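Local coordinates for protein yersinopine synthase (Yersinia pestis, PDB 6C4M) that catalyses the last step in making the metallophore yersinopine, the NADPH-dependent reductive condensation of pyruvate with an amino-acid-derived intermediate, at residues D343-P346 against Q347-P350; K439-I442 against D443-E447. All blocks are in the same frame, centred on the assembly; numbering follows the deposited sequence.

Interaction 1: residues D343-P346 against Q347-P350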
ATOM      1  N   ASP A 343      -8.553 -15.595  10.951  1.00 32.80           N
ATOM      2  CA  ASP A 343      -9.273 -16.777  11.432  1.00 38.56           C
ATOM      3  C   ASP A 343     -10.565 -16.980  10.673  1.00 35.90           C
ATOM      4  O   ASP A 343     -11.011 -18.114  10.497  1.00 38.24           O
ATOM      5  CB  ASP A 343      -9.626 -16.668  12.933  1.00 39.35           C
ATOM      6  CG  ASP A 343      -8.416 -16.561  13.831  1.00 44.97           C
ATOM      7  OD1 ASP A 343      -7.341 -17.034  13.416  1.00 37.97           O
ATOM      8  OD2 ASP A 343      -8.559 -15.995  14.949  1.00 48.70           O
ATOM      9  N   GLU A 344     -11.212 -15.898  10.267  1.00 34.71           N
ATOM     10  CA  GLU A 344     -12.532 -15.999   9.668  1.00 38.30           C
ATOM     11  C   GLU A 344     -12.487 -15.875   8.154  1.00 35.43           C
ATOM     12  O   GLU A 344     -13.542 -15.940   7.514  1.00 38.09           O
ATOM     13  CB  GLU A 344     -13.461 -14.931  10.276  1.00 36.67           C
ATOM     14  CG  GLU A 344     -13.551 -14.994  11.816  1.00 37.31           C
ATOM     15  CD  GLU A 344     -14.571 -14.013  12.430  1.00 50.65           C
ATOM     16  OE1 GLU A 344     -15.129 -13.150  11.702  1.00 48.91           O
ATOM     17  OE2 GLU A 344     -14.814 -14.106  13.661  1.00 49.47           O
ATOM     18  N   PHE A 345     -11.294 -15.715   7.569  1.00 36.27           N
ATOM     19  CA  PHE A 345     -11.158 -15.458   6.129  1.00 35.75           C
ATOM     20  C   PHE A 345     -12.092 -16.294   5.270  1.00 37.26           C
ATOM     21  O   PHE A 345     -12.755 -15.719   4.395  1.00 34.61           O
ATOM     22  CB  PHE A 345      -9.716 -15.685   5.653  1.00 32.30           C
ATOM     23  CG  PHE A 345      -9.515 -15.404   4.186  1.00 34.10           C
ATOM     24  CD1 PHE A 345      -9.387 -14.095   3.713  1.00 33.73           C
ATOM     25  CD2 PHE A 345      -9.460 -16.439   3.278  1.00 32.11           C
ATOM     26  CE1 PHE A 345      -9.195 -13.846   2.368  1.00 31.81           C
ATOM     27  CE2 PHE A 345      -9.283 -16.194   1.942  1.00 34.12           C
ATOM     28  CZ  PHE A 345      -9.153 -14.894   1.487  1.00 35.59           C
ATOM     29  N   PRO A 346     -12.200 -17.614   5.448  1.00 35.99           N
ATOM     30  CA  PRO A 346     -13.031 -18.397   4.523  1.00 39.62           C
ATOM     31  C   PRO A 346     -14.500 -18.062   4.629  1.00 43.14           C
ATOM     32  O   PRO A 346     -15.231 -18.271   3.656  1.00 44.24           O
ATOM     33  CB  PRO A 346     -12.748 -19.857   4.928  1.00 43.82           C
ATOM     34  CG  PRO A 346     -11.501 -19.819   5.787  1.00 35.11           C
ATOM     35  CD  PRO A 346     -11.562 -18.461   6.468  1.00 35.71           C
ATOM     36  N   GLN A 347     -14.958 -17.502   5.745  1.00 40.45           N
ATOM     37  CA  GLN A 347     -16.354 -17.080   5.840  1.00 36.72           C
ATOM     38  C   GLN A 347     -16.575 -15.612   5.495  1.00 37.97           C
ATOM     39  O   GLN A 347     -17.721 -15.162   5.525  1.00 42.14           O
ATOM     40  CB  GLN A 347     -16.917 -17.328   7.237  1.00 46.02           C
ATOM     41  CG  GLN A 347     -17.071 -18.805   7.596  1.00 52.42           C
ATOM     42  CD  GLN A 347     -15.738 -19.473   7.812  1.00 51.67           C
ATOM     43  OE1 GLN A 347     -15.318 -20.314   7.015  1.00 59.71           O
ATOM     44  NE2 GLN A 347     -15.053 -19.097   8.887  1.00 52.06           N
ATOM     45  N   LEU A 348     -15.527 -14.850   5.204  1.00 38.24           N
ATOM     46  CA  LEU A 348     -15.721 -13.444   4.908  1.00 32.58           C
ATOM     47  C   LEU A 348     -16.345 -13.334   3.525  1.00 39.98           C
ATOM     48  O   LEU A 348     -16.102 -14.178   2.675  1.00 37.61           O
ATOM     49  CB  LEU A 348     -14.399 -12.680   4.910  1.00 32.57           C
ATOM     50  CG  LEU A 348     -13.588 -12.700   6.196  1.00 39.60           C
ATOM     51  CD1 LEU A 348     -12.269 -11.966   5.997  1.00 36.49           C
ATOM     52  CD2 LEU A 348     -14.397 -12.081   7.302  1.00 41.23           C
ATOM     53  N   PRO A 349     -17.145 -12.294   3.278  1.00 40.84           N
ATOM     54  CA  PRO A 349     -17.636 -12.080   1.927  1.00 41.26           C
ATOM     55  C   PRO A 349     -16.487 -11.801   0.991  1.00 39.88           C
ATOM     56  O   PRO A 349     -15.435 -11.271   1.401  1.00 36.24           O
ATOM     57  CB  PRO A 349     -18.551 -10.856   2.078  1.00 46.91           C
ATOM     58  CG  PRO A 349     -18.805 -10.699   3.503  1.00 50.97           C
ATOM     59  CD  PRO A 349     -17.591 -11.244   4.193  1.00 47.04           C
ATOM     60  N   PRO A 350     -16.654 -12.097  -0.299  1.00 34.88           N
ATOM     61  CA  PRO A 350     -15.597 -11.842  -1.283  1.00 33.89           C
ATOM     62  C   PRO A 350     -14.950 -10.483  -1.180  1.00 32.11           C
ATOM     63  O   PRO A 350     -13.723 -10.362  -1.238  1.00 37.27           O
ATOM     64  CB  PRO A 350     -16.337 -11.963  -2.625  1.00 40.31           C
ATOM     65  CG  PRO A 350     -17.471 -12.881  -2.352  1.00 43.44           C
ATOM     66  CD  PRO A 350     -17.882 -12.623  -0.926  1.00 39.35           C
TER

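Interaction 2: residues K439-I442 against D443-E447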
ATOM      1  N   LYS A 439       0.343 -15.912 -27.843  1.00 34.48           N
ATOM      2  CA  LYS A 439       0.134 -16.010 -29.289  1.00 35.58           C
ATOM      3  C   LYS A 439       0.564 -14.722 -29.981  1.00 38.34           C
ATOM      4  O   LYS A 439       1.185 -14.757 -31.049  1.00 38.47           O
ATOM      5  CB  LYS A 439      -1.333 -16.307 -29.613  1.00 40.02           C
ATOM      6  CG  LYS A 439      -1.797 -17.745 -29.288  1.00 55.14           C
ATOM      7  CD  LYS A 439      -3.269 -17.990 -29.727  1.00 71.48           C
ATOM      8  CE  LYS A 439      -3.815 -19.368 -29.275  1.00 69.19           C
ATOM      9  NZ  LYS A 439      -5.311 -19.475 -29.442  1.00 71.35           N
ATOM     10  N   ALA A 440       0.255 -13.574 -29.376  1.00 27.59           N
ATOM     11  CA  ALA A 440       0.626 -12.301 -29.988  1.00 31.58           C
ATOM     12  C   ALA A 440       2.136 -12.152 -30.030  1.00 34.12           C
ATOM     13  O   ALA A 440       2.693 -11.696 -31.036  1.00 32.65           O
ATOM     14  CB  ALA A 440      -0.016 -11.121 -29.235  1.00 34.52           C
ATOM     15  N   PHE A 441       2.825 -12.601 -28.984  1.00 28.66           N
ATOM     16  CA  PHE A 441       4.284 -12.551 -28.982  1.00 28.99           C
ATOM     17  C   PHE A 441       4.881 -13.454 -30.067  1.00 29.73           C
ATOM     18  O   PHE A 441       5.813 -13.058 -30.776  1.00 30.86           O
ATOM     19  CB  PHE A 441       4.824 -12.965 -27.619  1.00 30.80           C
ATOM     20  CG  PHE A 441       6.310 -13.167 -27.605  1.00 28.37           C
ATOM     21  CD1 PHE A 441       7.168 -12.073 -27.605  1.00 30.02           C
ATOM     22  CD2 PHE A 441       6.848 -14.442 -27.631  1.00 30.03           C
ATOM     23  CE1 PHE A 441       8.543 -12.247 -27.594  1.00 27.81           C
ATOM     24  CE2 PHE A 441       8.221 -14.633 -27.630  1.00 32.64           C
ATOM     25  CZ  PHE A 441       9.072 -13.541 -27.610  1.00 33.75           C
ATOM     26  N   ILE A 442       4.387 -14.689 -30.182  1.00 30.47           N
ATOM     27  CA  ILE A 442       4.933 -15.605 -31.181  1.00 34.64           C
ATOM     28  C   ILE A 442       4.783 -15.010 -32.578  1.00 36.69           C
ATOM     29  O   ILE A 442       5.642 -15.207 -33.452  1.00 37.91           O
ATOM     30  CB  ILE A 442       4.245 -16.986 -31.077  1.00 30.63           C
ATOM     31  CG1 ILE A 442       4.662 -17.672 -29.775  1.00 35.33           C
ATOM     32  CG2 ILE A 442       4.549 -17.869 -32.342  1.00 34.19           C
ATOM     33  CD1 ILE A 442       3.830 -18.876 -29.432  1.00 31.24           C
ATOM     34  N   ASP A 443       3.695 -14.278 -32.819  1.00 40.10           N
ATOM     35  CA  ASP A 443       3.499 -13.673 -34.135  1.00 41.49           C
ATOM     36  C   ASP A 443       4.493 -12.540 -34.377  1.00 44.00           C
ATOM     37  O   ASP A 443       4.980 -12.355 -35.500  1.00 48.65           O
ATOM     38  CB  ASP A 443       2.064 -13.167 -34.285  1.00 44.95           C
ATOM     39  CG  ASP A 443       1.041 -14.291 -34.331  1.00 49.60           C
ATOM     40  OD1 ASP A 443       1.440 -15.445 -34.548  1.00 52.59           O
ATOM     41  OD2 ASP A 443      -0.169 -14.017 -34.162  1.00 56.82           O
ATOM     42  N   ARG A 444       4.795 -11.754 -33.343  1.00 41.01           N
ATOM     43  CA  ARG A 444       5.765 -10.676 -33.494  1.00 37.67           C
ATOM     44  C   ARG A 444       7.142 -11.217 -33.851  1.00 42.50           C
ATOM     45  O   ARG A 444       7.831 -10.667 -34.718  1.00 40.61           O
ATOM     46  CB  ARG A 444       5.845  -9.869 -32.205  1.00 40.16           C
ATOM     47  CG  ARG A 444       4.627  -9.038 -31.934  1.00 37.54           C
ATOM     48  CD  ARG A 444       4.959  -7.914 -30.964  1.00 41.39           C
ATOM     49  NE  ARG A 444       5.164  -8.359 -29.573  1.00 39.69           N
ATOM     50  CZ  ARG A 444       4.179  -8.741 -28.765  1.00 35.50           C
ATOM     51  NH1 ARG A 444       2.931  -8.808 -29.218  1.00 32.68           N
ATOM     52  NH2 ARG A 444       4.434  -9.078 -27.507  1.00 31.66           N
ATOM     53  N   VAL A 445       7.575 -12.280 -33.166  1.00 39.59           N
ATOM     54  CA  VAL A 445       8.935 -12.768 -33.342  1.00 38.87           C
ATOM     55  C   VAL A 445       9.032 -13.863 -34.396  1.00 38.29           C
ATOM     56  O   VAL A 445      10.139 -14.142 -34.875  1.00 45.53           O
ATOM     57  CB  VAL A 445       9.527 -13.315 -32.029  1.00 41.23           C
ATOM     58  CG1 VAL A 445       9.535 -12.242 -30.938  1.00 42.33           C
ATOM     59  CG2 VAL A 445       8.756 -14.547 -31.579  1.00 37.44           C
ATOM     60  N   GLY A 446       7.919 -14.499 -34.759  1.00 35.19           N
ATOM     61  CA  GLY A 446       7.997 -15.700 -35.581  1.00 39.02           C
ATOM     62  C   GLY A 446       8.147 -17.021 -34.828  1.00 41.10           C
ATOM     63  O   GLY A 446       9.074 -17.222 -34.026  1.00 35.79           O
ATOM     64  N   GLU A 447       7.220 -17.939 -35.134  1.00 43.04           N
ATOM     65  CA  GLU A 447       7.213 -19.285 -34.558  1.00 44.92           C
ATOM     66  C   GLU A 447       8.548 -20.005 -34.766  1.00 46.74           C
ATOM     67  O   GLU A 447       9.010 -20.736 -33.880  1.00 39.44           O
ATOM     68  CB  GLU A 447       6.050 -20.079 -35.171  1.00 42.67           C
ATOM     69  CG  GLU A 447       5.968 -21.564 -34.778  1.00 46.00           C
ATOM     70  CD  GLU A 447       4.524 -22.092 -34.706  1.00 40.14           C
ATOM     71  OE1 GLU A 447       3.588 -21.329 -34.999  1.00 50.46           O
ATOM     72  OE2 GLU A 447       4.331 -23.270 -34.332  1.00 51.59           O
TER

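Interaction 1: residues D343-P346 against Q347-P350
Leu348 lays its isobutyl group back over the turn that precedes it, packing on the carbonyl oxygens of Glu344 and Phe345. With CG anti to its own carbonyl carbon (chi1 -59°), the side chain folds toward the chain it has just left: CG stands 3.5 Å from Glu344 O, and CD1 comes within 3.7 Å of Phe345 CA. Leu348 CD1 also meets Phe345 CD1 at 4.2 Å, reaching the ring obliquely. Phe345 itself sends its ring the other way, onto Leu321 and Leu322 of helix 321-329 and Leu357 of helix 350-364; the ring is buried there, and Leu348 packs on the Phe345 backbone. Two backbone bonds close the turn. Gln347 N gives its hydrogen to Glu344 O at 2.8 Å, and Leu348 N does so to Phe345 O at 3.0 Å; in the second bond the donor stands well above the carbonyl plane, 64° out of it. Phe345 O has a further donor in Gln353 NE2, so this carbonyl accepts two bonds, one from the turn and one from helix 350-364. On the exposed side, Gln347 bends at chi2 (71°) and swings its amide back across Pro346, bringing OE1 to 3.3 Å from Pro346 CB. The Glu344 carboxylate is engaged by Arg340 of its own helix in a salt bridge, while its CB approaches Leu348 CD2. Bonds from a residue to the third one before it are the mark of 3-10 winding, here a short 3-10 turn that follows on from helix 339-344 and leads into the link to helix 350-364, with Pro349 at the N-cap position.

Interaction 2: residues K439-I442 against D443-E447
Lys439 meets the following turn through its backbone: Lys439 O accepts the amide hydrogen of Asp443 at 3.1 Å, while its extended aliphatic chain leads away. Next comes Ala440, whose carbonyl O takes the hydrogen of Arg444 N and whose CB lies 3.7 Å from Arg444 NH1. The arginine bends at chi3, which curls the guanidinium back along the helix, one face over Phe441 CA. At Phe441 the contact becomes a packing of side chains. Its CG is anti to the backbone N (chi1 170°), and the ring stands steeply against the guanidinium plane, at 75°, with Arg444 NH2 at the ring edge. Val445 sets both methyls against the outer part of the ring: CG1 is 3.5 Å from Phe441 CE1, and CG2 lies over the face in a CH-pi contact, 4.3 Å from the centroid. The Phe441 carbonyl meanwhile receives Val445 N in an almost straight line with its C=O bond. Ile442 ends the segment, its CG2 touching Glu447 CB at 3.9 Å and its carbonyl O taking a weak bond from Gly446 N at 2.7 Å. Gly446, with phi 88°, takes backbone angles that leave little room for a CB beside the preceding carbonyl O, and here the chain leaves helix 425-445. This last turn packs against several parts of the fold. Phe441 meets Phe274, at the end of helix 267-274, and packs edge-to-face with Trp397 of strand 397-398, while Arg444 makes a cation-pi contact with Tyr275; Ile442 and Val445 touch Leu455 and Cys450 in the loop before helix 459-471.

Interactions 1 and 2 illustrate two ways in which a helix gives way to loop, each with side chains packed on the last turn, and they are met in series along the chain. They are independent: their centres lie 42 Å apart and their nearest atoms about 30 Å apart. Interaction 1 passes through 3-10 winding, whereas interaction 2 stops at a glycine of positive phi. Each is peripheral, its centre 27 and 28 Å respectively from the centre of the chain, and both lie away from the NADP-binding residues and from His260, the inferred proton donor/acceptor.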